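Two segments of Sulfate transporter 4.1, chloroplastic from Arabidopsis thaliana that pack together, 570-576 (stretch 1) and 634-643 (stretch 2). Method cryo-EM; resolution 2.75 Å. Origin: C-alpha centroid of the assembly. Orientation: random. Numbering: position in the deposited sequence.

Stretch 1 570-576: NFVILEM
Stretch 2, residues 634-643: RVHDAVQVCL

How do the two segments lie against each other? The first segment is part of a strand, extended from Phe-571 to Glu-575 and entered through Asn-570 at phi/psi -108/-33; most of the second segment is a helix that runs almost exactly against it, with 173° between their N-to-C directions and 10.0 Å between the axes at closest approach. Every second strand residue matches a step back along the helix: CA of Phe-571 lies 7.0 Å from CA of Cys-642, CA of Ile-573 7.8 Å from CA of Ala-638, and CA of Glu-575 7.5 Å from CA of Val-635. The helix has phi/psi near -65/-40 over most of its length and is held by i to i+4 bonds from Val-639 N to Val-635 O through Leu-643 N to Val-639 O, each 2.9 Å. No hydrogen bond crosses between the segments, so side-chain packing joins them, burying 311 Å² in all.

What does Phe-571 meet at its end of the contact? After Asn-570, which is out of reach, Phe-571 (phi/psi -131/141) points its CA-to-CB bond toward the helix, with chi1 -47° (m) and chi2 -90°. This sets one ring face against Cys-642, whose chi1 is -78° (m). Cys-642 CB stands 4.2 Å from the centroid of the Phe-571 ring and only 15° off its normal, a CH-pi contact, whereas Cys-642 SG is 4.4 Å from that centroid and oblique, 33° off the normal. The sulfur comes within 3.9 Å of Phe-571 CG, and the ring also reaches the backbone, with Phe-571 CE2 3.4 Å from Cys-642 O, on the same side of the ring plane as Cys-642 CB.

How does Ile-573 fill the middle? Val-572 (-125/121, chi1 t) turns away, in keeping with the alternation usual in a strand, and Ile-573 (-111/130) again points toward the helix. With chi1 -50° (m) and chi2 168° (t), its CD1 reaches 3.6 Å from Val-639 CG2 and 4.1 Å from Cys-642 SG, while its CG2 lies 4.4 Å from Ala-638 CB. These three partners span just over one helical turn, so a single branched side chain touches positions i, i+1 and i+4, on the side of the helix turned to the strand. Ala-638 points toward the strand with only a methyl group; Val-639, chi1 167° (t), leaves its backbone sideways. The sulfur of Cys-642 thus touches both Phe-571 and Ile-573, and Cys-642 has the largest area covered of any residue here.

How does the contact finish at Glu-575? Leu-574 (-103/123, chi1 m, chi2 p) is out of reach, and Glu-575 (-88/108) starts sideways rather than toward the helix. Its chi angles of -65° (m), -66° (m) and -33° bend the chain so that its end approaches the first turn, bringing Glu-575 OE2 to 3.0 Å from Val-635 CB. Val-635, phi/psi -83/-27 and chi1 65° (p), points toward the strand. This is a tight oxygen-to-carbon approach; the same OE2 is hydrogen-bonded elsewhere in the structure. Met-576 then leaves the strand as loop, at -107/19, beyond reach of the helix.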

# COMPACT_ATOMS: atom_id res chain seq x y z
N ASN A 570 -1.88 22.26 32.15
CA ASN A 570 -2.32 23.60 31.78
C ASN A 570 -1.77 24.07 30.45
O ASN A 570 -2.46 24.80 29.74
CB ASN A 570 -1.90 24.61 32.86
CG ASN A 570 -2.50 24.29 34.21
OD1 ASN A 570 -3.70 24.49 34.44
ND2 ASN A 570 -1.68 23.80 35.13
N PHE A 571 -0.56 23.66 30.09
CA PHE A 571 0.06 24.03 28.83
C PHE A 571 0.61 22.78 28.15
O PHE A 571 1.16 21.90 28.81
CB PHE A 571 1.19 25.04 29.03
CG PHE A 571 0.83 26.19 29.93
CD1 PHE A 571 0.27 27.34 29.41
CD2 PHE A 571 1.05 26.11 31.29
CE1 PHE A 571 -0.07 28.39 30.23
CE2 PHE A 571 0.72 27.17 32.12
CZ PHE A 571 0.16 28.31 31.59
N VAL A 572 0.46 22.72 26.83
CA VAL A 572 1.04 21.66 26.02
C VAL A 572 1.87 22.31 24.93
O VAL A 572 1.35 23.09 24.13
CB VAL A 572 -0.03 20.74 25.40
CG1 VAL A 572 0.60 19.85 24.35
CG2 VAL A 572 -0.69 19.91 26.48
N ILE A 573 3.16 21.99 24.89
CA ILE A 573 4.10 22.59 23.94
C ILE A 573 4.51 21.52 22.94
O ILE A 573 4.89 20.41 23.33
CB ILE A 573 5.33 23.16 24.66
CG1 ILE A 573 4.90 24.06 25.82
CG2 ILE A 573 6.20 23.94 23.69
CD1 ILE A 573 6.02 24.43 26.74
N LEU A 574 4.43 21.85 21.66
CA LEU A 574 4.83 20.95 20.59
C LEU A 574 6.19 21.38 20.05
O LEU A 574 6.36 22.52 19.61
CB LEU A 574 3.80 20.89 19.47
CG LEU A 574 2.55 20.05 19.72
CD1 LEU A 574 1.63 20.70 20.73
CD2 LEU A 574 1.82 19.81 18.42
N GLU A 575 7.15 20.46 20.09
CA GLU A 575 8.44 20.65 19.45
C GLU A 575 8.32 20.16 18.01
O GLU A 575 8.22 18.96 17.76
CB GLU A 575 9.52 19.87 20.19
CG GLU A 575 9.76 20.37 21.58
CD GLU A 575 10.32 21.76 21.58
OE1 GLU A 575 11.08 22.10 20.65
OE2 GLU A 575 9.98 22.52 22.50
N MET A 576 8.32 21.09 17.06
CA MET A 576 8.16 20.73 15.66
C MET A 576 9.47 20.87 14.89
O MET A 576 9.46 20.98 13.66
CB MET A 576 7.05 21.56 15.02
CG MET A 576 5.69 21.23 15.60
SD MET A 576 4.32 22.22 14.97
CE MET A 576 4.20 21.58 13.31
N ARG A 634 12.45 28.57 20.36
CA ARG A 634 13.15 27.64 21.23
C ARG A 634 12.16 27.11 22.26
O ARG A 634 11.06 27.63 22.42
CB ARG A 634 14.34 28.31 21.93
CG ARG A 634 15.44 28.76 20.98
CD ARG A 634 16.51 29.56 21.69
NE ARG A 634 17.31 28.74 22.59
CZ ARG A 634 17.33 28.90 23.91
NH1 ARG A 634 16.61 29.83 24.51
NH2 ARG A 634 18.11 28.11 24.64
N VAL A 635 12.56 26.03 22.95
CA VAL A 635 11.73 25.52 24.03
C VAL A 635 11.97 26.29 25.32
O VAL A 635 11.07 26.39 26.16
CB VAL A 635 11.97 24.01 24.23
CG1 VAL A 635 13.39 23.76 24.69
CG2 VAL A 635 10.98 23.44 25.22
N HIS A 636 13.17 26.86 25.49
CA HIS A 636 13.51 27.52 26.74
C HIS A 636 12.59 28.70 27.01
O HIS A 636 11.98 28.79 28.08
CB HIS A 636 14.97 27.97 26.71
CG HIS A 636 15.95 26.85 26.53
ND1 HIS A 636 16.03 26.11 25.37
CD2 HIS A 636 16.91 26.37 27.35
CE1 HIS A 636 16.98 25.20 25.49
NE2 HIS A 636 17.54 25.34 26.68
N ASP A 637 12.45 29.60 26.03
CA ASP A 637 11.60 30.77 26.22
C ASP A 637 10.12 30.39 26.29
O ASP A 637 9.36 31.03 27.02
CB ASP A 637 11.86 31.79 25.10
CG ASP A 637 11.52 31.26 23.73
OD1 ASP A 637 11.12 30.09 23.61
OD2 ASP A 637 11.67 32.02 22.75
N ALA A 638 9.71 29.35 25.55
CA ALA A 638 8.33 28.89 25.63
C ALA A 638 7.98 28.43 27.04
O ALA A 638 6.96 28.83 27.61
CB ALA A 638 8.09 27.76 24.63
N VAL A 639 8.84 27.60 27.63
CA VAL A 639 8.58 27.14 28.99
C VAL A 639 8.71 28.29 29.98
O VAL A 639 7.96 28.37 30.96
CB VAL A 639 9.51 25.97 29.34
CG1 VAL A 639 9.48 25.68 30.83
CG2 VAL A 639 9.09 24.73 28.57
N GLN A 640 9.64 29.22 29.73
CA GLN A 640 9.80 30.35 30.63
C GLN A 640 8.54 31.22 30.67
O GLN A 640 8.12 31.67 31.74
CB GLN A 640 11.01 31.18 30.22
CG GLN A 640 12.33 30.62 30.71
CD GLN A 640 12.35 30.40 32.21
OE1 GLN A 640 11.94 31.26 32.98
NE2 GLN A 640 12.81 29.23 32.62
N VAL A 641 7.93 31.46 29.51
CA VAL A 641 6.70 32.25 29.50
C VAL A 641 5.50 31.42 29.96
O VAL A 641 4.51 32.00 30.43
CB VAL A 641 6.41 32.85 28.12
CG1 VAL A 641 7.52 33.81 27.72
CG2 VAL A 641 6.21 31.77 27.08
N CYS A 642 5.55 30.09 29.84
CA CYS A 642 4.47 29.27 30.36
C CYS A 642 4.46 29.25 31.88
O CYS A 642 3.39 29.26 32.50
CB CYS A 642 4.56 27.86 29.80
SG CYS A 642 3.96 27.69 28.11
N LEU A 643 5.64 29.22 32.51
CA LEU A 643 5.70 29.29 33.97
C LEU A 643 5.17 30.63 34.48
O LEU A 643 4.44 30.67 35.48
CB LEU A 643 7.13 29.07 34.47
CG LEU A 643 7.88 27.82 34.02
CD1 LEU A 643 9.31 27.87 34.51
CD2 LEU A 643 7.18 26.58 34.56